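Long-range contacts in JamJ (Lyngbya majuscula, PDB 5DOZ), which probably catalyses NADPH-dependent cyclopropane formation on a polyketide intermediate carried by acyl carrier protein, as an unusual enoyl reductase: residues Glu246-Glu251 with Asp269-Pro274; Glu36-Ile41 with Phe112-Pro117; Gly17-Leu22 with Leu52-Met57. One frame throughout, in Å; residues are numbered along the deposited sequence.

How the interactions relate
Interactions 1 and 2 belong to the two halves of a medium-chain dehydrogenase/reductase-type fold and lie on opposite sides of the chain's centre, their centres about 36 Å apart. Interaction 1 closes the edge of the parallel Rossmann sheet; from it the side chain of Glu251 comes within about 7 Å of the bound NADPH. Interaction 2 pairs strands of the GroES-like half. Interaction 3 joins a loop near the start of the chain to helix 48-54, which follows strand 37-45 of interaction 2; the centres of these two contacts are about 26 Å apart and their segments alternate along the sequence. The Leu55 side chain of interaction 3 is about 12 Å from NADPH. None of the three touches another.

Interaction 1: residues Glu246-Glu251 with Asp269-Pro274; sequences EGRYIE and DIKYFP
Tyr249 and Tyr272 are paired on adjacent parallel strands of the Rossmann sheet, 247-251 and the edge strand 271-274, which helix 260-266 connects in a beta-alpha-beta unit. Tyr249 is bonded through both of its backbone polar atoms: its N donates to Lys271 O at 2.8 Å, and its O accepts Phe273 N at 2.7 Å. Lys271 N to Gly247 O and Glu251 N to Phe273 O extend the ladder. Tyr249 CB lies 3.8 Å from Lys271 O and 4.0 Å from Tyr272 CD1. With CG anti to the backbone N (chi1 -162°), the ring presents one face to Tyr272, whose CE1 edge points at it in a T-shaped stack, planes at 86° and centroids 5.9 Å apart. Ile236 and Leu240 of helix 235-242 also pack on this side chain, and OH at its tip is hydrogen-bonded to Asn239. On the other face of the sheet Arg248 and Lys271 run side by side, Arg248 CG 3.9 Å from Lys271 CB, before the guanidinium turns off to a salt bridge with Glu156. At the N-terminal end of the pairing, Asp269 OD2 accepts Glu246 N at 2.7 Å through its anti lone pair and also forms a salt bridge with Arg267 NH2.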
ATOM      1  N   GLU A 246       5.829  -3.304 -26.149  1.00 33.16           N
ATOM      2  CA  GLU A 246       4.490  -2.873 -25.724  1.00 33.34           C
ATOM      3  C   GLU A 246       4.275  -3.056 -24.219  1.00 32.60           C
ATOM      4  O   GLU A 246       3.172  -2.839 -23.724  1.00 32.82           O
ATOM      5  CB  GLU A 246       3.369  -3.598 -26.495  1.00 33.83           C
ATOM      6  CG  GLU A 246       3.473  -3.583 -28.013  1.00 35.13           C
ATOM      7  CD  GLU A 246       2.454  -4.512 -28.664  1.00 35.74           C
ATOM      8  OE1 GLU A 246       1.291  -4.098 -28.840  1.00 36.20           O
ATOM      9  OE2 GLU A 246       2.811  -5.659 -29.000  1.00 35.81           O
ATOM     10  N   GLY A 247       5.323  -3.454 -23.497  1.00 32.29           N
ATOM     11  CA  GLY A 247       5.235  -3.693 -22.046  1.00 31.33           C
ATOM     12  C   GLY A 247       4.616  -2.552 -21.254  1.00 30.64           C
ATOM     13  O   GLY A 247       4.573  -1.415 -21.725  1.00 31.30           O
ATOM     14  N   ARG A 248       4.139  -2.856 -20.048  1.00 29.41           N
ATOM     15  CA  ARG A 248       3.450  -1.875 -19.214  1.00 28.68           C
ATOM     16  C   ARG A 248       4.166  -1.649 -17.875  1.00 28.05           C
ATOM     17  O   ARG A 248       4.448  -2.602 -17.140  1.00 27.85           O
ATOM     18  CB  ARG A 248       1.996  -2.298 -18.997  1.00 28.62           C
ATOM     19  CG  ARG A 248       1.152  -2.254 -20.265  1.00 29.21           C
ATOM     20  CD  ARG A 248       0.190  -3.430 -20.312  1.00 29.13           C
ATOM     21  NE  ARG A 248       0.771  -4.566 -21.016  1.00 29.18           N
ATOM     22  CZ  ARG A 248       0.389  -5.833 -20.866  1.00 29.25           C
ATOM     23  NH1 ARG A 248      -0.578  -6.161 -20.013  1.00 28.34           N
ATOM     24  NH2 ARG A 248       0.995  -6.783 -21.572  1.00 29.33           N
ATOM     25  N   TYR A 249       4.454  -0.382 -17.576  1.00 27.35           N
ATOM     26  CA  TYR A 249       5.276  -0.008 -16.425  1.00 26.95           C
ATOM     27  C   TYR A 249       4.428   0.629 -15.334  1.00 26.54           C
ATOM     28  O   TYR A 249       4.078   1.808 -15.424  1.00 26.69           O
ATOM     29  CB  TYR A 249       6.379   0.972 -16.852  1.00 27.08           C
ATOM     30  CG  TYR A 249       7.546   1.103 -15.886  1.00 26.79           C
ATOM     31  CD1 TYR A 249       7.352   1.151 -14.495  1.00 26.67           C
ATOM     32  CD2 TYR A 249       8.842   1.225 -16.365  1.00 27.21           C
ATOM     33  CE1 TYR A 249       8.425   1.282 -13.622  1.00 26.44           C
ATOM     34  CE2 TYR A 249       9.920   1.359 -15.505  1.00 27.40           C
ATOM     35  CZ  TYR A 249       9.711   1.384 -14.138  1.00 27.05           C
ATOM     36  OH  TYR A 249      10.798   1.513 -13.302  1.00 27.09           O
ATOM     37  N   ILE A 250       4.101  -0.152 -14.308  1.00 26.30           N
ATOM     38  CA  ILE A 250       3.403   0.364 -13.135  1.00 25.87           C
ATOM     39  C   ILE A 250       4.428   0.872 -12.123  1.00 26.28           C
ATOM     40  O   ILE A 250       5.156   0.086 -11.513  1.00 25.97           O
ATOM     41  CB  ILE A 250       2.532  -0.715 -12.457  1.00 25.44           C
ATOM     42  CG1 ILE A 250       1.696  -1.475 -13.488  1.00 25.41           C
ATOM     43  CG2 ILE A 250       1.647  -0.089 -11.383  1.00 24.99           C
ATOM     44  CD1 ILE A 250       1.280  -2.860 -13.029  1.00 25.16           C
ATOM     45  N   GLU A 251       4.481   2.189 -11.964  1.00 26.92           N
ATOM     46  CA  GLU A 251       5.363   2.825 -11.000  1.00 27.86           C
ATOM     47  C   GLU A 251       4.532   3.371  -9.841  1.00 27.98           C
ATOM     48  O   GLU A 251       3.640   4.188 -10.058  1.00 28.06           O
ATOM     49  CB  GLU A 251       6.150   3.953 -11.676  1.00 28.71           C
ATOM     50  CG  GLU A 251       7.088   4.699 -10.747  1.00 29.65           C
ATOM     51  CD  GLU A 251       8.265   3.855 -10.303  1.00 30.45           C
ATOM     52  OE1 GLU A 251       9.110   3.519 -11.164  1.00 30.70           O
ATOM     53  OE2 GLU A 251       8.344   3.532  -9.090  1.00 31.16           O
ATOM     54  N   ASP A 269       7.256   2.324 -27.303  1.00 43.79           N
ATOM     55  CA  ASP A 269       6.269   1.249 -27.403  1.00 43.80           C
ATOM     56  C   ASP A 269       5.503   0.981 -26.106  1.00 43.00           C
ATOM     57  O   ASP A 269       4.393   0.448 -26.133  1.00 43.45           O
ATOM     58  CB  ASP A 269       6.970  -0.042 -27.830  1.00 43.88           C
ATOM     59  CG  ASP A 269       8.041  -0.476 -26.842  1.00 43.44           C
ATOM     60  OD1 ASP A 269       9.012   0.284 -26.632  1.00 43.60           O
ATOM     61  OD2 ASP A 269       7.909  -1.576 -26.270  1.00 42.87           O
ATOM     62  N   ILE A 270       6.104   1.340 -24.976  1.00 42.07           N
ATOM     63  CA  ILE A 270       5.590   0.921 -23.673  1.00 41.04           C
ATOM     64  C   ILE A 270       4.584   1.882 -23.050  1.00 39.71           C
ATOM     65  O   ILE A 270       4.653   3.095 -23.248  1.00 40.13           O
ATOM     66  CB  ILE A 270       6.723   0.631 -22.665  1.00 41.22           C
ATOM     67  CG1 ILE A 270       7.663   1.831 -22.535  1.00 41.79           C
ATOM     68  CG2 ILE A 270       7.467  -0.641 -23.055  1.00 41.11           C
ATOM     69  CD1 ILE A 270       8.690   1.689 -21.434  1.00 42.60           C
ATOM     70  N   LYS A 271       3.645   1.318 -22.302  1.00 37.71           N
ATOM     71  CA  LYS A 271       2.672   2.110 -21.571  1.00 36.26           C
ATOM     72  C   LYS A 271       3.216   2.383 -20.177  1.00 34.42           C
ATOM     73  O   LYS A 271       3.578   1.463 -19.445  1.00 33.82           O
ATOM     74  CB  LYS A 271       1.316   1.401 -21.523  1.00 36.38           C
ATOM     75  CG  LYS A 271       0.730   1.132 -22.902  1.00 37.58           C
ATOM     76  CD  LYS A 271      -0.784   1.013 -22.857  1.00 38.02           C
ATOM     77  CE  LYS A 271      -1.345   0.699 -24.234  1.00 38.78           C
ATOM     78  NZ  LYS A 271      -2.808   0.963 -24.296  1.00 39.20           N
ATOM     79  N   TYR A 272       3.306   3.663 -19.839  1.00 33.49           N
ATOM     80  CA  TYR A 272       3.848   4.101 -18.564  1.00 31.90           C
ATOM     81  C   TYR A 272       2.684   4.449 -17.651  1.00 30.86           C
ATOM     82  O   TYR A 272       1.862   5.309 -17.986  1.00 31.01           O
ATOM     83  CB  TYR A 272       4.767   5.304 -18.781  1.00 32.55           C
ATOM     84  CG  TYR A 272       5.455   5.839 -17.545  1.00 32.56           C
ATOM     85  CD1 TYR A 272       6.146   4.991 -16.673  1.00 32.32           C
ATOM     86  CD2 TYR A 272       5.440   7.203 -17.263  1.00 32.90           C
ATOM     87  CE1 TYR A 272       6.781   5.487 -15.545  1.00 32.24           C
ATOM     88  CE2 TYR A 272       6.075   7.709 -16.143  1.00 33.15           C
ATOM     89  CZ  TYR A 272       6.745   6.848 -15.288  1.00 32.61           C
ATOM     90  OH  TYR A 272       7.373   7.354 -14.176  1.00 32.23           O
ATOM     91  N   PHE A 273       2.606   3.757 -16.515  1.00 29.02           N
ATOM     92  CA  PHE A 273       1.539   3.977 -15.538  1.00 27.73           C
ATOM     93  C   PHE A 273       2.072   4.389 -14.166  1.00 27.09           C
ATOM     94  O   PHE A 273       2.180   3.548 -13.268  1.00 26.62           O
ATOM     95  CB  PHE A 273       0.669   2.728 -15.392  1.00 27.06           C
ATOM     96  CG  PHE A 273      -0.217   2.461 -16.575  1.00 27.17           C
ATOM     97  CD1 PHE A 273      -1.317   3.274 -16.837  1.00 27.21           C
ATOM     98  CD2 PHE A 273       0.040   1.389 -17.420  1.00 27.03           C
ATOM     99  CE1 PHE A 273      -2.140   3.021 -17.923  1.00 27.79           C
ATOM    100  CE2 PHE A 273      -0.781   1.131 -18.508  1.00 27.46           C
ATOM    101  CZ  PHE A 273      -1.869   1.948 -18.760  1.00 27.88           C
ATOM    102  N   PRO A 274       2.422   5.679 -14.002  1.00 26.80           N
ATOM    103  CA  PRO A 274       2.684   6.197 -12.668  1.00 26.44           C
ATOM    104  C   PRO A 274       1.353   6.563 -12.019  1.00 26.35           C
ATOM    105  O   PRO A 274       0.550   7.275 -12.629  1.00 26.86           O
ATOM    106  CB  PRO A 274       3.487   7.467 -12.949  1.00 26.91           C
ATOM    107  CG  PRO A 274       2.943   7.954 -14.256  1.00 27.12           C
ATOM    108  CD  PRO A 274       2.606   6.712 -15.039  1.00 27.33           C
TER

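Interaction 2: residues Glu36-Ile41 with Phe112-Pro117; sequences EVKVQI and FIICSP
Val37 with Cys115 and Val39 with Ile113 are the hydrogen-bonded pairs of an antiparallel ladder, in which residues 37-41 of strand 37-45 and strand 112-115 run at 152° to each other. Each pair is closed by two backbone bonds. Val37 N lies 2.9 Å from Cys115 O, and Ile113 N lies 3.1 Å from Val39 O. The non-hydrogen-bonded pairs, Lys38 with Ile114 and Gln40 with Phe112, put their side chains on the partly exposed face. Lys38 is extended throughout, CG anti to the backbone N (chi1 -170°), and this carries it across its neighbours: Lys38 CG lies 3.8 Å from Ile114 CD1, and Lys38 CE comes to 3.6 Å from Phe112 CD2. Its NZ is 5.1 Å from the centroid of the Phe112 ring, at most a weak cation-pi attraction; NZ is hydrogen-bonded to Asn29 OD1 and Gln30 O. The same ring rests its CE2 against Gln40 CB. The other branch of Ile114 turns to Glu36, with Ile114 CG2 3.5 Å from Glu36 CD, and Glu36 OE1 takes the N-H of Gly33. On the face of Val37, Val39, Ile113 and Cys115, Val39 CB packs on Ile113 CG1; at the ends of the ladder Ile41 crosses Ile113 at about a right angle, Ile41 CD1 to Ile113 CG2 4.0 Å, and Val37 CG2 meets Pro117 CB at 4.1 Å. Within the GroES-like sheet, strand 79-87 pairs with 37-45 through backbone bonds from Lys38 and Gln40, while Leu120 of strand 120-122 and Val100 and Val102 of strand 99-103 pack against the buried face.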
ATOM      1  N   GLU A  36     -20.599  12.570   7.146  1.00 28.36           N
ATOM      2  CA  GLU A  36     -19.414  12.106   7.868  1.00 27.84           C
ATOM      3  C   GLU A  36     -19.707  10.911   8.751  1.00 27.75           C
ATOM      4  O   GLU A  36     -20.829  10.740   9.239  1.00 28.34           O
ATOM      5  CB  GLU A  36     -18.788  13.239   8.692  1.00 28.24           C
ATOM      6  CG  GLU A  36     -18.152  14.345   7.855  1.00 28.78           C
ATOM      7  CD  GLU A  36     -17.436  15.397   8.693  1.00 29.37           C
ATOM      8  OE1 GLU A  36     -18.009  15.876   9.699  1.00 29.91           O
ATOM      9  OE2 GLU A  36     -16.290  15.754   8.342  1.00 29.74           O
ATOM     10  N   VAL A  37     -18.687  10.079   8.942  1.00 26.74           N
ATOM     11  CA  VAL A  37     -18.788   8.891   9.775  1.00 26.11           C
ATOM     12  C   VAL A  37     -17.684   8.931  10.830  1.00 25.45           C
ATOM     13  O   VAL A  37     -16.541   9.304  10.535  1.00 24.70           O
ATOM     14  CB  VAL A  37     -18.666   7.600   8.936  1.00 26.44           C
ATOM     15  CG1 VAL A  37     -18.875   6.363   9.801  1.00 26.38           C
ATOM     16  CG2 VAL A  37     -19.673   7.604   7.792  1.00 26.90           C
ATOM     17  N   LYS A  38     -18.043   8.573  12.062  1.00 25.24           N
ATOM     18  CA  LYS A  38     -17.077   8.420  13.142  1.00 24.76           C
ATOM     19  C   LYS A  38     -16.759   6.933  13.318  1.00 24.34           C
ATOM     20  O   LYS A  38     -17.662   6.115  13.507  1.00 24.68           O
ATOM     21  CB  LYS A  38     -17.624   9.012  14.443  1.00 25.45           C
ATOM     22  CG  LYS A  38     -16.602   9.111  15.566  1.00 25.79           C
ATOM     23  CD  LYS A  38     -17.154   9.881  16.756  1.00 26.94           C
ATOM     24  CE  LYS A  38     -16.158   9.906  17.912  1.00 27.88           C
ATOM     25  NZ  LYS A  38     -16.610  10.813  19.011  1.00 28.96           N
ATOM     26  N   VAL A  39     -15.475   6.595  13.251  1.00 23.44           N
ATOM     27  CA  VAL A  39     -15.040   5.201  13.359  1.00 23.17           C
ATOM     28  C   VAL A  39     -14.100   5.003  14.539  1.00 22.77           C
ATOM     29  O   VAL A  39     -13.132   5.743  14.692  1.00 22.25           O
ATOM     30  CB  VAL A  39     -14.340   4.718  12.063  1.00 22.72           C
ATOM     31  CG1 VAL A  39     -13.912   3.262  12.195  1.00 22.81           C
ATOM     32  CG2 VAL A  39     -15.243   4.913  10.854  1.00 22.60           C
ATOM     33  N   GLN A  40     -14.392   4.002  15.368  1.00 23.34           N
ATOM     34  CA  GLN A  40     -13.493   3.606  16.457  1.00 23.29           C
ATOM     35  C   GLN A  40     -12.384   2.720  15.894  1.00 22.83           C
ATOM     36  O   GLN A  40     -12.643   1.603  15.435  1.00 23.15           O
ATOM     37  CB  GLN A  40     -14.266   2.879  17.562  1.00 24.41           C
ATOM     38  CG  GLN A  40     -13.387   2.174  18.593  1.00 25.12           C
ATOM     39  CD  GLN A  40     -14.162   1.191  19.448  1.00 26.57           C
ATOM     40  OE1 GLN A  40     -15.389   1.298  19.589  1.00 27.35           O
ATOM     41  NE2 GLN A  40     -13.454   0.228  20.036  1.00 26.94           N
ATOM     42  N   ILE A  41     -11.155   3.228  15.930  1.00 22.11           N
ATOM     43  CA  ILE A  41     -10.003   2.547  15.339  1.00 21.73           C
ATOM     44  C   ILE A  41      -9.547   1.370  16.200  1.00 22.20           C
ATOM     45  O   ILE A  41      -9.384   1.505  17.413  1.00 22.56           O
ATOM     46  CB  ILE A  41      -8.819   3.522  15.124  1.00 21.23           C
ATOM     47  CG1 ILE A  41      -9.212   4.680  14.192  1.00 20.68           C
ATOM     48  CG2 ILE A  41      -7.588   2.788  14.607  1.00 20.99           C
ATOM     49  CD1 ILE A  41      -9.485   4.293  12.748  1.00 20.58           C
ATOM     50  N   PHE A 112     -10.105   7.608  17.355  1.00 24.68           N
ATOM     51  CA  PHE A 112     -11.298   7.779  16.542  1.00 25.00           C
ATOM     52  C   PHE A 112     -10.953   8.665  15.357  1.00 24.74           C
ATOM     53  O   PHE A 112     -10.167   9.604  15.480  1.00 24.62           O
ATOM     54  CB  PHE A 112     -12.427   8.435  17.356  1.00 25.54           C
ATOM     55  CG  PHE A 112     -13.014   7.548  18.426  1.00 26.32           C
ATOM     56  CD1 PHE A 112     -12.369   7.375  19.651  1.00 26.86           C
ATOM     57  CD2 PHE A 112     -14.234   6.910  18.227  1.00 26.54           C
ATOM     58  CE1 PHE A 112     -12.909   6.560  20.637  1.00 27.34           C
ATOM     59  CE2 PHE A 112     -14.787   6.104  19.216  1.00 26.88           C
ATOM     60  CZ  PHE A 112     -14.125   5.924  20.419  1.00 27.13           C
ATOM     61  N   ILE A 113     -11.534   8.360  14.204  1.00 24.62           N
ATOM     62  CA  ILE A 113     -11.398   9.244  13.050  1.00 24.80           C
ATOM     63  C   ILE A 113     -12.757   9.681  12.532  1.00 24.80           C
ATOM     64  O   ILE A 113     -13.745   8.960  12.666  1.00 24.64           O
ATOM     65  CB  ILE A 113     -10.568   8.627  11.894  1.00 24.44           C
ATOM     66  CG1 ILE A 113     -11.319   7.468  11.227  1.00 24.32           C
ATOM     67  CG2 ILE A 113      -9.184   8.218  12.388  1.00 24.67           C
ATOM     68  CD1 ILE A 113     -10.816   7.131   9.839  1.00 24.18           C
ATOM     69  N   ILE A 114     -12.793  10.880  11.961  1.00 25.21           N
ATOM     70  CA  ILE A 114     -13.944  11.338  11.201  1.00 25.50           C
ATOM     71  C   ILE A 114     -13.532  11.264   9.739  1.00 25.70           C
ATOM     72  O   ILE A 114     -12.496  11.802   9.349  1.00 25.91           O
ATOM     73  CB  ILE A 114     -14.335  12.797  11.539  1.00 25.71           C
ATOM     74  CG1 ILE A 114     -14.522  12.996  13.055  1.00 25.82           C
ATOM     75  CG2 ILE A 114     -15.572  13.218  10.743  1.00 25.59           C
ATOM     76  CD1 ILE A 114     -15.697  12.261  13.673  1.00 25.71           C
ATOM     77  N   CYS A 115     -14.329  10.571   8.936  1.00 25.91           N
ATOM     78  CA  CYS A 115     -14.034  10.457   7.520  1.00 26.05           C
ATOM     79  C   CYS A 115     -15.305  10.296   6.704  1.00 25.96           C
ATOM     80  O   CYS A 115     -16.390  10.109   7.255  1.00 25.83           O
ATOM     81  CB  CYS A 115     -13.067   9.297   7.249  1.00 26.12           C
ATOM     82  SG  CYS A 115     -13.836   7.661   7.239  1.00 26.85           S
ATOM     83  N   SER A 116     -15.138  10.382   5.390  1.00 26.00           N
ATOM     84  CA  SER A 116     -16.200  10.170   4.423  1.00 25.98           C
ATOM     85  C   SER A 116     -16.626   8.704   4.391  1.00 25.67           C
ATOM     86  O   SER A 116     -15.801   7.812   4.624  1.00 25.17           O
ATOM     87  CB  SER A 116     -15.702  10.597   3.039  1.00 26.19           C
ATOM     88  OG  SER A 116     -16.598  10.208   2.013  1.00 26.59           O
ATOM     89  N   PRO A 117     -17.916   8.449   4.104  1.00 25.51           N
ATOM     90  CA  PRO A 117     -18.372   7.079   3.863  1.00 25.28           C
ATOM     91  C   PRO A 117     -17.793   6.475   2.581  1.00 25.20           C
ATOM     92  O   PRO A 117     -17.933   5.275   2.355  1.00 25.33           O
ATOM     93  CB  PRO A 117     -19.892   7.229   3.732  1.00 25.24           C
ATOM     94  CG  PRO A 117     -20.106   8.648   3.346  1.00 25.68           C
ATOM     95  CD  PRO A 117     -19.032   9.411   4.067  1.00 25.45           C
TER

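Interaction 3: residues Gly17-Leu22 with Leu52-Met57; sequences GLLKNL and LNALGM
Gly17 N donates to Ala54 O at 3.1 Å, the N-H...O angle 148°, and it meets a lone pair in the plane of the carbonyl. This is the one hydrogen bond between the loop 17-22 and the C-terminal end of helix 48-54. The acceptor lies where the helix finishes in a Schellman motif: Gly56 leaves helical geometry with positive phi, Met57 N reaches back to Leu52 O at 2.9 Å, and a weak bond runs from Gly56 N to Asn53 O. Two leucines complete the contact. Leu55 brings CD2 within 3.4 Å of Gly17 O, a methyl group against a carbonyl oxygen. Leu19, its CG anti to its own carbonyl carbon (chi1 -58°), brings CD2 to 3.6 Å from Ala54 CB and 4.0 Å from Leu55 CD2; the Leu19 and Leu55 chains cross at a slant. Gln325 of helix 317-326 touches both leucines, and Arg322 of the same helix touches Leu19, which places the contact beside a third element. Of the 252 Å² buried here, what lies apart from the backbone bond is methyl packing, of Leu19 CD2 on Ala54 CB and of Leu55 CD2 on the Gly17 backbone, so the loop is joined to the helix end with no charged group taking part.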
ATOM      1  N   GLY A  17      12.639  13.977  11.990  1.00 39.30           N
ATOM      2  CA  GLY A  17      13.993  13.413  11.907  1.00 39.22           C
ATOM      3  C   GLY A  17      14.353  12.192  12.734  1.00 39.31           C
ATOM      4  O   GLY A  17      15.278  11.459  12.375  1.00 40.04           O
ATOM      5  N   LEU A  18      13.643  11.974  13.841  1.00 39.24           N
ATOM      6  CA  LEU A  18      13.931  10.857  14.754  1.00 39.16           C
ATOM      7  C   LEU A  18      12.647  10.150  15.201  1.00 38.60           C
ATOM      8  O   LEU A  18      11.683  10.804  15.603  1.00 39.24           O
ATOM      9  CB  LEU A  18      14.708  11.350  15.984  1.00 40.22           C
ATOM     10  CG  LEU A  18      16.062  12.047  15.788  1.00 41.08           C
ATOM     11  CD1 LEU A  18      16.297  13.086  16.877  1.00 42.25           C
ATOM     12  CD2 LEU A  18      17.214  11.050  15.726  1.00 40.78           C
ATOM     13  N   LEU A  19      12.642   8.817  15.140  1.00 37.72           N
ATOM     14  CA  LEU A  19      11.441   8.030  15.461  1.00 36.68           C
ATOM     15  C   LEU A  19      11.111   8.019  16.948  1.00 37.03           C
ATOM     16  O   LEU A  19       9.958   7.822  17.334  1.00 35.84           O
ATOM     17  CB  LEU A  19      11.568   6.590  14.941  1.00 36.41           C
ATOM     18  CG  LEU A  19      11.793   6.351  13.441  1.00 35.68           C
ATOM     19  CD1 LEU A  19      11.731   4.865  13.131  1.00 35.32           C
ATOM     20  CD2 LEU A  19      10.793   7.111  12.585  1.00 34.86           C
ATOM     21  N   LYS A  20      12.133   8.248  17.771  1.00 38.11           N
ATOM     22  CA  LYS A  20      12.018   8.248  19.229  1.00 39.05           C
ATOM     23  C   LYS A  20      10.930   9.191  19.753  1.00 38.99           C
ATOM     24  O   LYS A  20      10.298   8.910  20.778  1.00 39.44           O
ATOM     25  CB  LYS A  20      13.373   8.619  19.850  1.00 40.39           C
ATOM     26  CG  LYS A  20      13.441   8.467  21.360  1.00 41.43           C
ATOM     27  CD  LYS A  20      14.721   9.059  21.929  1.00 42.50           C
ATOM     28  CE  LYS A  20      14.571   9.280  23.427  1.00 43.94           C
ATOM     29  NZ  LYS A  20      15.862   9.600  24.090  1.00 45.81           N
ATOM     30  N   ASN A  21      10.711  10.296  19.043  1.00 38.58           N
ATOM     31  CA  ASN A  21       9.793  11.342  19.491  1.00 39.02           C
ATOM     32  C   ASN A  21       8.335  11.153  19.066  1.00 38.29           C
ATOM     33  O   ASN A  21       7.538  12.093  19.147  1.00 39.05           O
ATOM     34  CB  ASN A  21      10.305  12.721  19.062  1.00 39.93           C
ATOM     35  CG  ASN A  21      11.671  13.038  19.639  1.00 41.34           C
ATOM     36  OD1 ASN A  21      11.837  13.121  20.858  1.00 42.62           O
ATOM     37  ND2 ASN A  21      12.657  13.213  18.766  1.00 41.29           N
ATOM     38  N   LEU A  22       7.995   9.946  18.612  1.00 37.24           N
ATOM     39  CA  LEU A  22       6.609   9.579  18.328  1.00 35.99           C
ATOM     40  C   LEU A  22       5.858   9.417  19.645  1.00 36.90           C
ATOM     41  O   LEU A  22       6.199   8.560  20.465  1.00 37.81           O
ATOM     42  CB  LEU A  22       6.534   8.288  17.502  1.00 34.62           C
ATOM     43  CG  LEU A  22       6.900   8.380  16.015  1.00 33.65           C
ATOM     44  CD1 LEU A  22       7.218   7.004  15.447  1.00 32.92           C
ATOM     45  CD2 LEU A  22       5.806   9.070  15.212  1.00 32.35           C
ATOM     46  N   LEU A  52       8.591   7.939   6.300  1.00 28.81           N
ATOM     47  CA  LEU A  52       9.067   9.117   5.573  1.00 29.95           C
ATOM     48  C   LEU A  52       8.656  10.416   6.258  1.00 30.28           C
ATOM     49  O   LEU A  52       9.490  11.305   6.454  1.00 30.63           O
ATOM     50  CB  LEU A  52       8.557   9.110   4.125  1.00 30.24           C
ATOM     51  CG  LEU A  52       9.081   8.034   3.168  1.00 31.14           C
ATOM     52  CD1 LEU A  52       8.456   8.198   1.787  1.00 31.94           C
ATOM     53  CD2 LEU A  52      10.601   8.048   3.068  1.00 31.49           C
ATOM     54  N   ASN A  53       7.373  10.516   6.618  1.00 29.95           N
ATOM     55  CA  ASN A  53       6.851  11.669   7.360  1.00 30.16           C
ATOM     56  C   ASN A  53       7.500  11.853   8.727  1.00 30.65           C
ATOM     57  O   ASN A  53       7.789  12.978   9.139  1.00 31.09           O
ATOM     58  CB  ASN A  53       5.333  11.569   7.525  1.00 29.36           C
ATOM     59  CG  ASN A  53       4.581  11.989   6.279  1.00 29.67           C
ATOM     60  OD1 ASN A  53       5.034  12.854   5.528  1.00 30.32           O
ATOM     61  ND2 ASN A  53       3.425  11.377   6.052  1.00 28.61           N
ATOM     62  N   ALA A  54       7.718  10.743   9.429  1.00 30.78           N
ATOM     63  CA  ALA A  54       8.338  10.774  10.746  1.00 31.66           C
ATOM     64  C   ALA A  54       9.772  11.315  10.673  1.00 32.99           C
ATOM     65  O   ALA A  54      10.229  11.996  11.590  1.00 33.14           O
ATOM     66  CB  ALA A  54       8.303   9.395  11.380  1.00 31.23           C
ATOM     67  N   LEU A  55      10.461  11.021   9.572  1.00 33.74           N
ATOM     68  CA  LEU A  55      11.816  11.523   9.339  1.00 34.95           C
ATOM     69  C   LEU A  55      11.807  12.883   8.639  1.00 36.19           C
ATOM     70  O   LEU A  55      12.856  13.500   8.451  1.00 36.97           O
ATOM     71  CB  LEU A  55      12.645  10.504   8.547  1.00 34.44           C
ATOM     72  CG  LEU A  55      12.834   9.123   9.187  1.00 34.28           C
ATOM     73  CD1 LEU A  55      13.656   8.214   8.279  1.00 33.93           C
ATOM     74  CD2 LEU A  55      13.474   9.228  10.568  1.00 34.46           C
ATOM     75  N   GLY A  56      10.615  13.339   8.262  1.00 36.90           N
ATOM     76  CA  GLY A  56      10.420  14.657   7.663  1.00 38.79           C
ATOM     77  C   GLY A  56      10.924  14.754   6.241  1.00 40.31           C
ATOM     78  O   GLY A  56      11.657  15.682   5.899  1.00 42.18           O
ATOM     79  N   MET A  57      10.511  13.807   5.406  1.00 40.34           N
ATOM     80  CA  MET A  57      11.038  13.701   4.049  1.00 42.07           C
ATOM     81  C   MET A  57       9.991  13.944   2.964  1.00 41.79           C
ATOM     82  O   MET A  57      10.253  13.726   1.781  1.00 42.32           O
ATOM     83  CB  MET A  57      11.726  12.347   3.859  1.00 43.34           C
ATOM     84  CG  MET A  57      12.996  12.205   4.683  1.00 45.99           C
ATOM     85  SD  MET A  57      13.677  10.539   4.637  1.00 50.68           S
ATOM     86  CE  MET A  57      15.340  10.862   5.228  1.00 49.52           C
TER